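Local coordinates for protein MAU2 chromatid cohesion factor homolog (PDB 4XDN) that forms a complex with SCC2 that is required for cohesin to associate with chromosomes, and so takes part in sister chromatid cohesion, at residues 389-392 / 393-397; 421-424 / 425-429; 430-433 / 434-438; 476-479 / 480-483. All blocks are in the same frame, centred on the assembly; numbering follows the deposited sequence.

Contact 1: residues 389-392 / 393-397; sequences YKVW and EQTLL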
ATOM      1  N   TYR A 389      -3.183   5.917 -12.857  1.00 32.31           N
ATOM      2  CA  TYR A 389      -1.901   6.432 -13.320  1.00 32.98           C
ATOM      3  C   TYR A 389      -1.926   6.752 -14.811  1.00 34.34           C
ATOM      4  O   TYR A 389      -1.115   7.542 -15.289  1.00 32.69           O
ATOM      5  CB  TYR A 389      -0.780   5.437 -13.011  1.00 31.43           C
ATOM      6  CG  TYR A 389      -0.384   5.429 -11.552  1.00 29.23           C
ATOM      7  CD1 TYR A 389       0.214   6.542 -10.972  1.00 29.48           C
ATOM      8  CD2 TYR A 389      -0.607   4.314 -10.755  1.00 26.48           C
ATOM      9  CE1 TYR A 389       0.575   6.546  -9.637  1.00 28.70           C
ATOM     10  CE2 TYR A 389      -0.246   4.308  -9.417  1.00 28.39           C
ATOM     11  CZ  TYR A 389       0.345   5.428  -8.865  1.00 29.31           C
ATOM     12  OH  TYR A 389       0.707   5.436  -7.539  1.00 32.47           O
ATOM     13  N   LYS A 390      -2.852   6.137 -15.541  1.00 35.38           N
ATOM     14  CA  LYS A 390      -3.071   6.488 -16.940  1.00 36.41           C
ATOM     15  C   LYS A 390      -3.581   7.923 -17.015  1.00 36.23           C
ATOM     16  O   LYS A 390      -3.077   8.739 -17.789  1.00 36.93           O
ATOM     17  CB  LYS A 390      -4.072   5.534 -17.594  1.00 38.08           C
ATOM     18  CG  LYS A 390      -4.238   5.727 -19.096  1.00 42.31           C
ATOM     19  CD  LYS A 390      -5.498   5.042 -19.607  1.00 47.05           C
ATOM     20  CE  LYS A 390      -5.534   5.001 -21.126  1.00 53.52           C
ATOM     21  NZ  LYS A 390      -6.831   4.481 -21.645  1.00 56.73           N
ATOM     22  N   VAL A 391      -4.588   8.215 -16.199  1.00 33.71           N
ATOM     23  CA  VAL A 391      -5.152   9.552 -16.112  1.00 34.53           C
ATOM     24  C   VAL A 391      -4.107  10.540 -15.600  1.00 33.96           C
ATOM     25  O   VAL A 391      -4.003  11.656 -16.108  1.00 31.81           O
ATOM     26  CB  VAL A 391      -6.397   9.567 -15.192  1.00 34.38           C
ATOM     27  CG1 VAL A 391      -6.877  10.997 -14.895  1.00 34.96           C
ATOM     28  CG2 VAL A 391      -7.517   8.760 -15.823  1.00 33.88           C
ATOM     29  N   TRP A 392      -3.326  10.129 -14.606  1.00 31.83           N
ATOM     30  CA  TRP A 392      -2.339  11.028 -14.026  1.00 30.25           C
ATOM     31  C   TRP A 392      -1.270  11.403 -15.044  1.00 30.33           C
ATOM     32  O   TRP A 392      -0.893  12.571 -15.152  1.00 29.97           O
ATOM     33  CB  TRP A 392      -1.679  10.411 -12.795  1.00 30.06           C
ATOM     34  CG  TRP A 392      -0.953  11.442 -11.989  1.00 27.95           C
ATOM     35  CD1 TRP A 392       0.327  11.873 -12.170  1.00 26.89           C
ATOM     36  CD2 TRP A 392      -1.479  12.193 -10.888  1.00 26.94           C
ATOM     37  NE1 TRP A 392       0.637  12.842 -11.245  1.00 27.26           N
ATOM     38  CE2 TRP A 392      -0.456  13.057 -10.447  1.00 26.00           C
ATOM     39  CE3 TRP A 392      -2.713  12.218 -10.231  1.00 27.19           C
ATOM     40  CZ2 TRP A 392      -0.629  13.932  -9.377  1.00 24.62           C
ATOM     41  CZ3 TRP A 392      -2.882  13.089  -9.168  1.00 26.38           C
ATOM     42  CH2 TRP A 392      -1.845  13.935  -8.753  1.00 24.28           C
ATOM     43  N   GLU A 393      -0.783  10.419 -15.792  1.00 29.10           N
ATOM     44  CA  GLU A 393       0.266  10.682 -16.766  1.00 32.76           C
ATOM     45  C   GLU A 393      -0.252  11.583 -17.887  1.00 33.39           C
ATOM     46  O   GLU A 393       0.484  12.420 -18.405  1.00 32.69           O
ATOM     47  CB  GLU A 393       0.818   9.381 -17.353  1.00 34.16           C
ATOM     48  CG  GLU A 393       2.058   9.612 -18.210  1.00 37.41           C
ATOM     49  CD  GLU A 393       2.659   8.337 -18.765  1.00 41.03           C
ATOM     50  OE1 GLU A 393       1.998   7.278 -18.694  1.00 42.66           O
ATOM     51  OE2 GLU A 393       3.798   8.400 -19.274  1.00 43.32           O
ATOM     52  N   GLN A 394      -1.518  11.407 -18.257  1.00 37.22           N
ATOM     53  CA  GLN A 394      -2.140  12.248 -19.274  1.00 40.70           C
ATOM     54  C   GLN A 394      -2.274  13.682 -18.779  1.00 36.70           C
ATOM     55  O   GLN A 394      -2.072  14.630 -19.540  1.00 33.88           O
ATOM     56  CB  GLN A 394      -3.513  11.699 -19.667  1.00 45.34           C
ATOM     57  CG  GLN A 394      -3.480  10.696 -20.809  1.00 50.09           C
ATOM     58  CD  GLN A 394      -2.990  11.301 -22.113  1.00 52.93           C
ATOM     59  OE1 GLN A 394      -2.125  10.738 -22.785  1.00 54.75           O
ATOM     60  NE2 GLN A 394      -3.548  12.449 -22.480  1.00 53.57           N
ATOM     61  N   THR A 395      -2.618  13.833 -17.504  1.00 34.71           N
ATOM     62  CA  THR A 395      -2.751  15.150 -16.896  1.00 34.92           C
ATOM     63  C   THR A 395      -1.418  15.886 -16.917  1.00 34.67           C
ATOM     64  O   THR A 395      -1.363  17.080 -17.222  1.00 34.80           O
ATOM     65  CB  THR A 395      -3.267  15.052 -15.443  1.00 34.40           C
ATOM     66  OG1 THR A 395      -4.558  14.432 -15.434  1.00 33.96           O
ATOM     67  CG2 THR A 395      -3.378  16.431 -14.803  1.00 33.82           C
ATOM     68  N   LEU A 396      -0.347  15.170 -16.593  1.00 34.65           N
ATOM     69  CA  LEU A 396       0.996  15.731 -16.665  1.00 35.71           C
ATOM     70  C   LEU A 396       1.340  16.137 -18.092  1.00 35.26           C
ATOM     71  O   LEU A 396       1.929  17.191 -18.327  1.00 36.13           O
ATOM     72  CB  LEU A 396       2.028  14.725 -16.154  1.00 38.32           C
ATOM     73  CG  LEU A 396       2.548  14.922 -14.731  1.00 42.41           C
ATOM     74  CD1 LEU A 396       3.369  13.716 -14.312  1.00 44.27           C
ATOM     75  CD2 LEU A 396       3.377  16.193 -14.634  1.00 44.18           C
ATOM     76  N   LEU A 397       0.967  15.288 -19.045  1.00 34.51           N
ATOM     77  CA  LEU A 397       1.321  15.501 -20.442  1.00 35.78           C
ATOM     78  C   LEU A 397       0.540  16.655 -21.062  1.00 35.02           C
ATOM     79  O   LEU A 397       1.109  17.475 -21.781  1.00 36.19           O
ATOM     80  CB  LEU A 397       1.082  14.221 -21.251  1.00 37.55           C
ATOM     81  CG  LEU A 397       1.412  14.291 -22.746  1.00 41.45           C
ATOM     82  CD1 LEU A 397       2.898  14.539 -22.968  1.00 40.80           C
ATOM     83  CD2 LEU A 397       0.961  13.017 -23.455  1.00 43.61           C
TER
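Trp392 brings the pyrrole corner of its indole obliquely beside a methyl branch of Leu396, one helical turn further on, with Trp392 CD1 4.2 Å from Leu396 CD1. With its CG anti to the backbone N (chi1 -165°), the indole is set beside the carbonyl carbon, where its CD1 comes alongside Leu396. Its NE1 is turned to another task, a hydrogen bond to the backbone of another protein chain, probably the partner SCC2. On a different flank of the same helix, Val391 O accepts two hydrogen bonds from Thr395. Thr395 N and Thr395 OG1 both lie 2.9 Å from Val391 O and approach it from opposite faces of the carbonyl plane. The hydroxyl can do so because it sits beside its own backbone N (chi1 -61°) and folds back along the helix; this bond, with a weak one to Ala400 O, would hold the rotation of the threonine, whose CG2 takes the place anti to that N. Glu393 rests CB 3.4 Å from Tyr389 O and sends an extended chain to a salt bridge with Arg345. Round helix 369-398, within a predominantly helical array, the residues face different neighbours: Val391, Trp392 and Thr395 pack on helix 415-426, Tyr389 and Glu393 on helix 339-360, and Tyr389, Trp392 and Leu396 also meet the other protein.

Contact 2: residues 421-424 / 425-429; sequences AMKV and QFEGG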
ATOM      1  N   ALA A 421     -10.081  18.121  -7.665  1.00 43.19           N
ATOM      2  CA  ALA A 421      -9.581  19.389  -7.149  1.00 42.31           C
ATOM      3  C   ALA A 421      -8.619  20.027  -8.144  1.00 38.34           C
ATOM      4  O   ALA A 421      -8.652  21.237  -8.371  1.00 39.21           O
ATOM      5  CB  ALA A 421      -8.895  19.184  -5.808  1.00 42.69           C
ATOM      6  N   MET A 422      -7.760  19.199  -8.731  1.00 34.80           N
ATOM      7  CA  MET A 422      -6.809  19.659  -9.730  1.00 35.03           C
ATOM      8  C   MET A 422      -7.542  20.167 -10.964  1.00 37.79           C
ATOM      9  O   MET A 422      -7.093  21.107 -11.621  1.00 38.68           O
ATOM     10  CB  MET A 422      -5.847  18.532 -10.109  1.00 33.20           C
ATOM     11  CG  MET A 422      -4.925  18.112  -8.978  1.00 31.97           C
ATOM     12  SD  MET A 422      -4.135  16.515  -9.254  1.00 36.22           S
ATOM     13  CE  MET A 422      -3.376  16.776 -10.856  1.00 38.23           C
ATOM     14  N   LYS A 423      -8.674  19.543 -11.271  1.00 39.60           N
ATOM     15  CA  LYS A 423      -9.482  19.955 -12.411  1.00 42.97           C
ATOM     16  C   LYS A 423     -10.022  21.362 -12.187  1.00 42.84           C
ATOM     17  O   LYS A 423     -10.059  22.176 -13.109  1.00 41.86           O
ATOM     18  CB  LYS A 423     -10.630  18.972 -12.647  1.00 47.39           C
ATOM     19  CG  LYS A 423     -11.498  19.320 -13.846  1.00 51.93           C
ATOM     20  CD  LYS A 423     -12.355  18.141 -14.277  1.00 55.27           C
ATOM     21  CE  LYS A 423     -13.118  18.448 -15.559  1.00 58.10           C
ATOM     22  NZ  LYS A 423     -14.094  19.561 -15.383  1.00 60.55           N
ATOM     23  N   VAL A 424     -10.433  21.645 -10.954  1.00 43.44           N
ATOM     24  CA  VAL A 424     -10.933  22.968 -10.609  1.00 44.13           C
ATOM     25  C   VAL A 424      -9.811  23.997 -10.691  1.00 43.81           C
ATOM     26  O   VAL A 424     -10.011  25.096 -11.210  1.00 45.59           O
ATOM     27  CB  VAL A 424     -11.555  22.987  -9.198  1.00 45.30           C
ATOM     28  CG1 VAL A 424     -11.921  24.412  -8.778  1.00 46.78           C
ATOM     29  CG2 VAL A 424     -12.780  22.098  -9.153  1.00 47.49           C
ATOM     30  N   GLN A 425      -8.634  23.639 -10.184  1.00 41.19           N
ATOM     31  CA  GLN A 425      -7.496  24.552 -10.203  1.00 38.09           C
ATOM     32  C   GLN A 425      -7.092  24.864 -11.640  1.00 37.20           C
ATOM     33  O   GLN A 425      -6.828  26.015 -11.975  1.00 35.79           O
ATOM     34  CB  GLN A 425      -6.304  23.970  -9.437  1.00 36.66           C
ATOM     35  CG  GLN A 425      -5.169  24.973  -9.250  1.00 37.08           C
ATOM     36  CD  GLN A 425      -3.939  24.380  -8.589  1.00 36.25           C
ATOM     37  OE1 GLN A 425      -3.936  23.222  -8.170  1.00 34.33           O
ATOM     38  NE2 GLN A 425      -2.881  25.180  -8.490  1.00 36.05           N
ATOM     39  N   PHE A 426      -7.050  23.834 -12.481  1.00 35.87           N
ATOM     40  CA  PHE A 426      -6.757  24.011 -13.900  1.00 34.64           C
ATOM     41  C   PHE A 426      -7.711  25.014 -14.545  1.00 37.38           C
ATOM     42  O   PHE A 426      -7.319  25.768 -15.436  1.00 38.52           O
ATOM     43  CB  PHE A 426      -6.847  22.675 -14.644  1.00 33.15           C
ATOM     44  CG  PHE A 426      -5.541  21.936 -14.742  1.00 31.60           C
ATOM     45  CD1 PHE A 426      -4.449  22.510 -15.372  1.00 29.98           C
ATOM     46  CD2 PHE A 426      -5.416  20.656 -14.227  1.00 32.39           C
ATOM     47  CE1 PHE A 426      -3.253  21.830 -15.471  1.00 29.50           C
ATOM     48  CE2 PHE A 426      -4.220  19.971 -14.326  1.00 32.27           C
ATOM     49  CZ  PHE A 426      -3.137  20.560 -14.950  1.00 32.15           C
ATOM     50  N   GLU A 427      -8.962  25.011 -14.096  1.00 39.18           N
ATOM     51  CA  GLU A 427      -9.985  25.896 -14.647  1.00 43.13           C
ATOM     52  C   GLU A 427      -9.994  27.264 -13.976  1.00 46.06           C
ATOM     53  O   GLU A 427     -10.955  28.020 -14.099  1.00 48.44           O
ATOM     54  CB  GLU A 427     -11.353  25.241 -14.515  1.00 46.39           C
ATOM     55  CG  GLU A 427     -11.504  23.973 -15.371  1.00 47.62           C
ATOM     56  CD  GLU A 427     -12.775  23.224 -15.072  1.00 51.91           C
ATOM     57  OE1 GLU A 427     -13.458  23.581 -14.081  1.00 55.32           O
ATOM     58  OE2 GLU A 427     -13.106  22.280 -15.823  1.00 51.90           O
ATOM     59  N   GLY A 428      -8.915  27.581 -13.271  1.00 47.79           N
ATOM     60  CA  GLY A 428      -8.789  28.871 -12.623  1.00 52.01           C
ATOM     61  C   GLY A 428      -9.764  29.055 -11.475  1.00 56.01           C
ATOM     62  O   GLY A 428      -9.978  30.173 -11.010  1.00 59.65           O
ATOM     63  N   GLY A 429     -10.357  27.956 -11.017  1.00 54.74           N
ATOM     64  CA  GLY A 429     -11.304  28.002  -9.916  1.00 54.38           C
ATOM     65  C   GLY A 429     -10.627  28.086  -8.561  1.00 51.84           C
ATOM     66  O   GLY A 429     -11.297  28.186  -7.532  1.00 53.76           O
TER
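A Schellman motif closes helix 415-426, tying Val424 to Gly429: Gly429 N donates to Val424 O at 2.9 Å, while Gly428 N reaches Gln425 O, also at 2.9 Å. Gly428 is the C' residue, and its positive phi (68°) is the backbone state that reverses the chain and is easiest for glycine. The reversal lays the bare CA of Gly429 3.8 Å from Val424 CG1; a side chain there would project into that methyl, so glycine suits the place. Beside this turn a salt bridge links Lys423 in the last turn to Glu427, just past the helix end. Lys423 runs out extended and bends only at its last torsion (chi4 -64°), which swings NZ to 2.9 Å from Glu427 OE2; the ammonium meets the syn side of that oxygen, 31° out of the carboxylate plane. The helix so terminated belongs to the helical array of the Scc4/Mau2 family and is followed, after a short turn, by helix 432-440, where Tyr435 OH hydrogen-bonds Gln425 OE1. Gln425 NE2 hydrogen-bonds the backbone of another protein chain. Phe426 turns back beside its own helix, CD2 3.1 Å from Met422 O, met obliquely, and packs on Thr395 and Val401.

Contact 3: residues 430-433 / 434-438; sequences GAVE and EYTRL. With SO4 (sulfate ion), chain G.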
ATOM      1  N   GLY A 430      -9.298  28.040  -8.554  1.00 49.21           N
ATOM      2  CA  GLY A 430      -8.535  28.121  -7.321  1.00 49.61           C
ATOM      3  C   GLY A 430      -8.527  26.812  -6.557  1.00 50.39           C
ATOM      4  O   GLY A 430      -7.468  26.298  -6.204  1.00 50.94           O
ATOM      5  N   ALA A 431      -9.718  26.288  -6.291  1.00 50.21           N
ATOM      6  CA  ALA A 431      -9.883  24.987  -5.651  1.00 49.19           C
ATOM      7  C   ALA A 431      -9.328  24.961  -4.229  1.00 48.27           C
ATOM      8  O   ALA A 431      -8.922  23.908  -3.736  1.00 46.82           O
ATOM      9  CB  ALA A 431      -9.220  23.898  -6.492  1.00 48.57           C
ATOM     10  N   VAL A 432      -9.316  26.115  -3.568  1.00 48.75           N
ATOM     11  CA  VAL A 432      -8.869  26.189  -2.181  1.00 49.44           C
ATOM     12  C   VAL A 432      -9.759  25.315  -1.300  1.00 50.65           C
ATOM     13  O   VAL A 432      -9.263  24.507  -0.518  1.00 49.19           O
ATOM     14  CB  VAL A 432      -8.878  27.645  -1.659  1.00 52.59           C
ATOM     15  CG1 VAL A 432      -8.562  27.704  -0.167  1.00 54.16           C
ATOM     16  CG2 VAL A 432      -7.884  28.490  -2.434  1.00 51.99           C
ATOM     17  N   GLU A 433     -11.072  25.472  -1.440  1.00 53.15           N
ATOM     18  CA  GLU A 433     -12.020  24.726  -0.618  1.00 57.82           C
ATOM     19  C   GLU A 433     -11.941  23.227  -0.893  1.00 57.19           C
ATOM     20  O   GLU A 433     -12.149  22.415   0.007  1.00 58.39           O
ATOM     21  CB  GLU A 433     -13.447  25.227  -0.859  1.00 62.29           C
ATOM     22  CG  GLU A 433     -14.493  24.542   0.013  1.00 67.33           C
ATOM     23  CD  GLU A 433     -15.878  25.142  -0.145  1.00 71.69           C
ATOM     24  OE1 GLU A 433     -16.049  26.032  -1.002  1.00 72.54           O
ATOM     25  OE2 GLU A 433     -16.795  24.721   0.592  1.00 74.01           O
ATOM     26  N   GLU A 434     -11.635  22.862  -2.134  1.00 55.60           N
ATOM     27  CA  GLU A 434     -11.547  21.453  -2.512  1.00 53.53           C
ATOM     28  C   GLU A 434     -10.305  20.848  -1.873  1.00 49.22           C
ATOM     29  O   GLU A 434     -10.361  19.783  -1.257  1.00 49.44           O
ATOM     30  CB  GLU A 434     -11.486  21.263  -4.036  1.00 54.48           C
ATOM     31  CG  GLU A 434     -12.147  22.347  -4.888  1.00 58.92           C
ATOM     32  CD  GLU A 434     -13.656  22.376  -4.770  1.00 64.40           C
ATOM     33  OE1 GLU A 434     -14.270  21.293  -4.685  1.00 67.88           O
ATOM     34  OE2 GLU A 434     -14.229  23.486  -4.770  1.00 65.49           O
ATOM     35  N   TYR A 435      -9.180  21.541  -2.031  1.00 45.61           N
ATOM     36  CA  TYR A 435      -7.914  21.103  -1.457  1.00 43.02           C
ATOM     37  C   TYR A 435      -7.977  21.079   0.065  1.00 44.50           C
ATOM     38  O   TYR A 435      -7.475  20.153   0.698  1.00 43.76           O
ATOM     39  CB  TYR A 435      -6.774  22.016  -1.912  1.00 40.35           C
ATOM     40  CG  TYR A 435      -6.313  21.789  -3.336  1.00 39.17           C
ATOM     41  CD1 TYR A 435      -6.103  20.506  -3.824  1.00 38.47           C
ATOM     42  CD2 TYR A 435      -6.083  22.861  -4.191  1.00 39.18           C
ATOM     43  CE1 TYR A 435      -5.680  20.296  -5.122  1.00 35.85           C
ATOM     44  CE2 TYR A 435      -5.664  22.660  -5.491  1.00 37.69           C
ATOM     45  CZ  TYR A 435      -5.462  21.375  -5.952  1.00 35.70           C
ATOM     46  OH  TYR A 435      -5.040  21.165  -7.245  1.00 31.98           O
ATOM     47  N   THR A 436      -8.590  22.108   0.643  1.00 47.28           N
ATOM     48  CA  THR A 436      -8.683  22.230   2.092  1.00 48.77           C
ATOM     49  C   THR A 436      -9.464  21.065   2.691  1.00 50.38           C
ATOM     50  O   THR A 436      -9.033  20.464   3.672  1.00 48.66           O
ATOM     51  CB  THR A 436      -9.354  23.553   2.507  1.00 50.32           C
ATOM     52  OG1 THR A 436      -8.657  24.655   1.912  1.00 50.53           O
ATOM     53  CG2 THR A 436      -9.341  23.714   4.023  1.00 52.57           C
ATOM     54  N   ARG A 437     -10.612  20.752   2.096  1.00 53.33           N
ATOM     55  CA  ARG A 437     -11.446  19.656   2.578  1.00 56.95           C
ATOM     56  C   ARG A 437     -10.738  18.317   2.429  1.00 53.03           C
ATOM     57  O   ARG A 437     -10.920  17.417   3.245  1.00 54.14           O
ATOM     58  CB  ARG A 437     -12.783  19.620   1.832  1.00 62.50           C
ATOM     59  CG  ARG A 437     -13.787  20.664   2.296  1.00 69.41           C
ATOM     60  CD  ARG A 437     -15.168  20.424   1.697  1.00 75.25           C
ATOM     61  NE  ARG A 437     -15.138  20.350   0.235  1.00 76.77           N
ATOM     62  CZ  ARG A 437     -15.035  19.225  -0.470  1.00 77.43           C
ATOM     63  NH1 ARG A 437     -14.951  18.046   0.137  1.00 78.82           N
ATOM     64  NH2 ARG A 437     -15.018  19.279  -1.794  1.00 75.50           N
ATOM     65  N   LEU A 438      -9.931  18.184   1.383  1.00 50.42           N
ATOM     66  CA  LEU A 438      -9.217  16.937   1.145  1.00 49.09           C
ATOM     67  C   LEU A 438      -8.077  16.782   2.145  1.00 49.20           C
ATOM     68  O   LEU A 438      -7.801  15.680   2.624  1.00 50.51           O
ATOM     69  CB  LEU A 438      -8.686  16.883  -0.287  1.00 45.87           C
ATOM     70  CG  LEU A 438      -7.896  15.626  -0.668  1.00 43.11           C
ATOM     71  CD1 LEU A 438      -8.638  14.367  -0.269  1.00 44.82           C
ATOM     72  CD2 LEU A 438      -7.612  15.616  -2.162  1.00 40.27           C
TER
HETATM   73  S   SO4 G 705     -11.779  29.176  -3.637  1.00184.71           S
HETATM   74  O1  SO4 G 705     -10.721  28.424  -4.306  1.00184.16           O
HETATM   75  O2  SO4 G 705     -12.718  28.246  -3.019  1.00184.82           O
HETATM   76  O3  SO4 G 705     -11.192  30.031  -2.610  1.00184.75           O
HETATM   77  O4  SO4 G 705     -12.481  30.001  -4.614  1.00185.65           O
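Ala431 stands at the N-cap position of helix 432-440 and meets two side chains of the first turn, those of Glu434 and Tyr435. In the crystal a sulfate, probably from the crystallisation liquor, sits at the opening of this helix: Val432 N donates to its O1 at 2.8 Å, and Arg463 binds the same ion. The helix N-terminus would be expected to add to the attraction. Tyr435 has its CG beside the backbone N (chi1 -76°), which brings the ring back toward the start of the helix: Tyr435 CE2 lies 3.9 Å from Ala431 CB, and Tyr435 CD2 only 3.1 Å from Ala431 O, met obliquely. Replacing Tyr435 with an alanine would probably open a gap beside Ala431 and leave Gln425 OE1 without its hydroxyl partner. Glu434 takes a less regular shape, its first torsion well away from a staggered value (chi1 -27°) and its chain bent again at chi2, so that its CG packs 3.7 Å from Ala431 CB. The bend also carries its carboxylate toward Arg437, in a long salt bridge within the same turn. Val432 and Thr436 run alongside each other in the same direction, and Val432 O accepts from both the amide and the hydroxyl of Thr436. The hydroxyl bond, at 2.5 Å from Thr436 OG1 to Val432 O, is unusually short and its exact length doubtful; Thr436 OG1 also lies 3.7 Å from Val432 CG1.

Contact 4: residues 476-479 / 480-483; sequences VEQC and NKVW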
ATOM      1  N   VAL A 476      -2.462  36.337   3.572  1.00 58.57           N
ATOM      2  CA  VAL A 476      -1.126  36.034   4.090  1.00 58.24           C
ATOM      3  C   VAL A 476      -1.180  35.091   5.294  1.00 58.73           C
ATOM      4  O   VAL A 476      -0.385  34.159   5.387  1.00 56.46           O
ATOM      5  CB  VAL A 476      -0.346  37.322   4.479  1.00 59.70           C
ATOM      6  CG1 VAL A 476       0.059  38.091   3.231  1.00 58.31           C
ATOM      7  CG2 VAL A 476      -1.151  38.213   5.418  1.00 64.01           C
ATOM      8  N   GLU A 477      -2.101  35.343   6.218  1.00 62.21           N
ATOM      9  CA  GLU A 477      -2.347  34.436   7.334  1.00 65.93           C
ATOM     10  C   GLU A 477      -2.611  33.017   6.840  1.00 62.26           C
ATOM     11  O   GLU A 477      -2.088  32.053   7.400  1.00 62.19           O
ATOM     12  CB  GLU A 477      -3.530  34.929   8.176  1.00 71.87           C
ATOM     13  CG  GLU A 477      -3.950  33.991   9.302  1.00 76.60           C
ATOM     14  CD  GLU A 477      -2.849  33.758  10.320  1.00 79.52           C
ATOM     15  OE1 GLU A 477      -1.886  34.554  10.355  1.00 79.16           O
ATOM     16  OE2 GLU A 477      -2.951  32.777  11.087  1.00 81.71           O
ATOM     17  N   GLN A 478      -3.424  32.895   5.795  1.00 59.22           N
ATOM     18  CA  GLN A 478      -3.737  31.590   5.226  1.00 57.37           C
ATOM     19  C   GLN A 478      -2.481  30.930   4.667  1.00 53.50           C
ATOM     20  O   GLN A 478      -2.296  29.719   4.808  1.00 52.74           O
ATOM     21  CB  GLN A 478      -4.802  31.718   4.135  1.00 57.85           C
ATOM     22  CG  GLN A 478      -6.190  32.058   4.661  1.00 62.35           C
ATOM     23  CD  GLN A 478      -6.741  30.997   5.596  1.00 65.43           C
ATOM     24  OE1 GLN A 478      -6.376  29.825   5.507  1.00 64.31           O
ATOM     25  NE2 GLN A 478      -7.619  31.408   6.505  1.00 69.14           N
ATOM     26  N   CYS A 479      -1.619  31.724   4.039  1.00 51.11           N
ATOM     27  CA  CYS A 479      -0.337  31.223   3.554  1.00 49.27           C
ATOM     28  C   CYS A 479       0.492  30.686   4.717  1.00 50.32           C
ATOM     29  O   CYS A 479       1.022  29.577   4.653  1.00 49.04           O
ATOM     30  CB  CYS A 479       0.438  32.320   2.820  1.00 48.80           C
ATOM     31  SG  CYS A 479      -0.103  32.632   1.127  1.00 46.92           S
ATOM     32  N   ASN A 480       0.591  31.476   5.782  1.00 52.87           N
ATOM     33  CA  ASN A 480       1.355  31.083   6.958  1.00 55.52           C
ATOM     34  C   ASN A 480       0.736  29.866   7.643  1.00 55.93           C
ATOM     35  O   ASN A 480       1.447  28.972   8.100  1.00 56.30           O
ATOM     36  CB  ASN A 480       1.451  32.249   7.942  1.00 59.62           C
ATOM     37  CG  ASN A 480       1.975  33.520   7.291  1.00 61.72           C
ATOM     38  OD1 ASN A 480       1.451  34.610   7.524  1.00 64.61           O
ATOM     39  ND2 ASN A 480       3.009  33.385   6.468  1.00 59.30           N
ATOM     40  N   LYS A 481      -0.591  29.844   7.707  1.00 56.76           N
ATOM     41  CA  LYS A 481      -1.327  28.722   8.279  1.00 58.25           C
ATOM     42  C   LYS A 481      -1.061  27.440   7.494  1.00 53.40           C
ATOM     43  O   LYS A 481      -0.633  26.430   8.056  1.00 53.23           O
ATOM     44  CB  LYS A 481      -2.827  29.030   8.296  1.00 63.61           C
ATOM     45  CG  LYS A 481      -3.715  27.891   8.794  1.00 69.49           C
ATOM     46  CD  LYS A 481      -5.177  28.134   8.438  1.00 74.79           C
ATOM     47  CE  LYS A 481      -5.793  26.920   7.751  1.00 75.85           C
ATOM     48  NZ  LYS A 481      -7.102  27.238   7.114  1.00 77.37           N
ATOM     49  N   VAL A 482      -1.328  27.489   6.192  1.00 50.97           N
ATOM     50  CA  VAL A 482      -1.152  26.334   5.321  1.00 48.50           C
ATOM     51  C   VAL A 482       0.296  25.849   5.333  1.00 47.62           C
ATOM     52  O   VAL A 482       0.550  24.647   5.273  1.00 46.51           O
ATOM     53  CB  VAL A 482      -1.581  26.664   3.866  1.00 46.62           C
ATOM     54  CG1 VAL A 482      -1.092  25.602   2.880  1.00 44.11           C
ATOM     55  CG2 VAL A 482      -3.094  26.802   3.780  1.00 47.47           C
ATOM     56  N   TRP A 483       1.241  26.779   5.419  1.00 48.01           N
ATOM     57  CA  TRP A 483       2.655  26.421   5.354  1.00 47.26           C
ATOM     58  C   TRP A 483       3.097  25.617   6.571  1.00 48.70           C
ATOM     59  O   TRP A 483       3.813  24.628   6.435  1.00 48.37           O
ATOM     60  CB  TRP A 483       3.527  27.668   5.224  1.00 47.84           C
ATOM     61  CG  TRP A 483       4.966  27.336   4.984  1.00 47.06           C
ATOM     62  CD1 TRP A 483       5.980  27.370   5.895  1.00 48.66           C
ATOM     63  CD2 TRP A 483       5.549  26.906   3.749  1.00 44.86           C
ATOM     64  NE1 TRP A 483       7.162  26.995   5.300  1.00 47.46           N
ATOM     65  CE2 TRP A 483       6.923  26.703   3.984  1.00 45.06           C
ATOM     66  CE3 TRP A 483       5.041  26.677   2.464  1.00 42.63           C
ATOM     67  CZ2 TRP A 483       7.798  26.284   2.982  1.00 43.36           C
ATOM     68  CZ3 TRP A 483       5.911  26.257   1.472  1.00 41.21           C
ATOM     69  CH2 TRP A 483       7.274  26.067   1.737  1.00 41.31           C
TER
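Gln478 and Lys481 run alongside each other on helix 472-490, one of the stacked helices of this predominantly helical fold, and join through their polar ends three residues apart. Lys481 NZ donates to Gln478 OE1 at 3.1 Å, in the plane of the amide and on a lone pair. The glutamine is bent at chi2 (-61°), which curls its amide round toward the lysine; Lys481, extended at first with its CD 3.6 Å from the same oxygen, bends at chi3 (129°) to bring its end there. Gln478 also touches a crystal neighbour, and its pose may partly reflect packing. A leucine in place of Gln478 would probably leave the ammonium of Lys481 without this acceptor and its long chain freer to swing. Behind this pair the backbone sets the spacing: Lys481 N bonds to Glu477 O at 2.7 Å, and Val482 N to Gln478 O at 2.8 Å. Val482 lays CG2 3.2 Å from Gln478 O. Further out, Gln478 and Cys479 rest on Gln460 of helix 446-466, Val482 packs on Tyr457, and Trp483 meets the rings of Tyr457 and Trp509, their planes inclined to its own by about 50°. On another flank Asn480 folds back beside its own N, and its amide orientation is doubtful as modelled, since Asn480 OD1 lies 2.9 Å from Val476 O, two acceptors drawn close together.

How the contacts relate
The four contacts follow one another along the chain, and the first three form a run of touching neighbours in space. Contacts 1 and 2, with centres 15 Å apart, interlock where Trp392 CH2 meets Met422 SD at 3.5 Å and Thr395 CG2 meets Phe426 CE2 at 3.7 Å. Contact 2 joins contact 3, 10 Å away between centres, where Ala421 CB packs 3.5 Å from Tyr435 CE1. The other protein chain touches contacts 1, 2 and 3, whereas contact 4 lies off that surface. Contact 4 comes within about 5 Å of contact 3 at the nearest atoms without touching; helix 446-466 packs against both. The sulfate bound at contact 3 lies about 6 Å from Gly429 CA of contact 2.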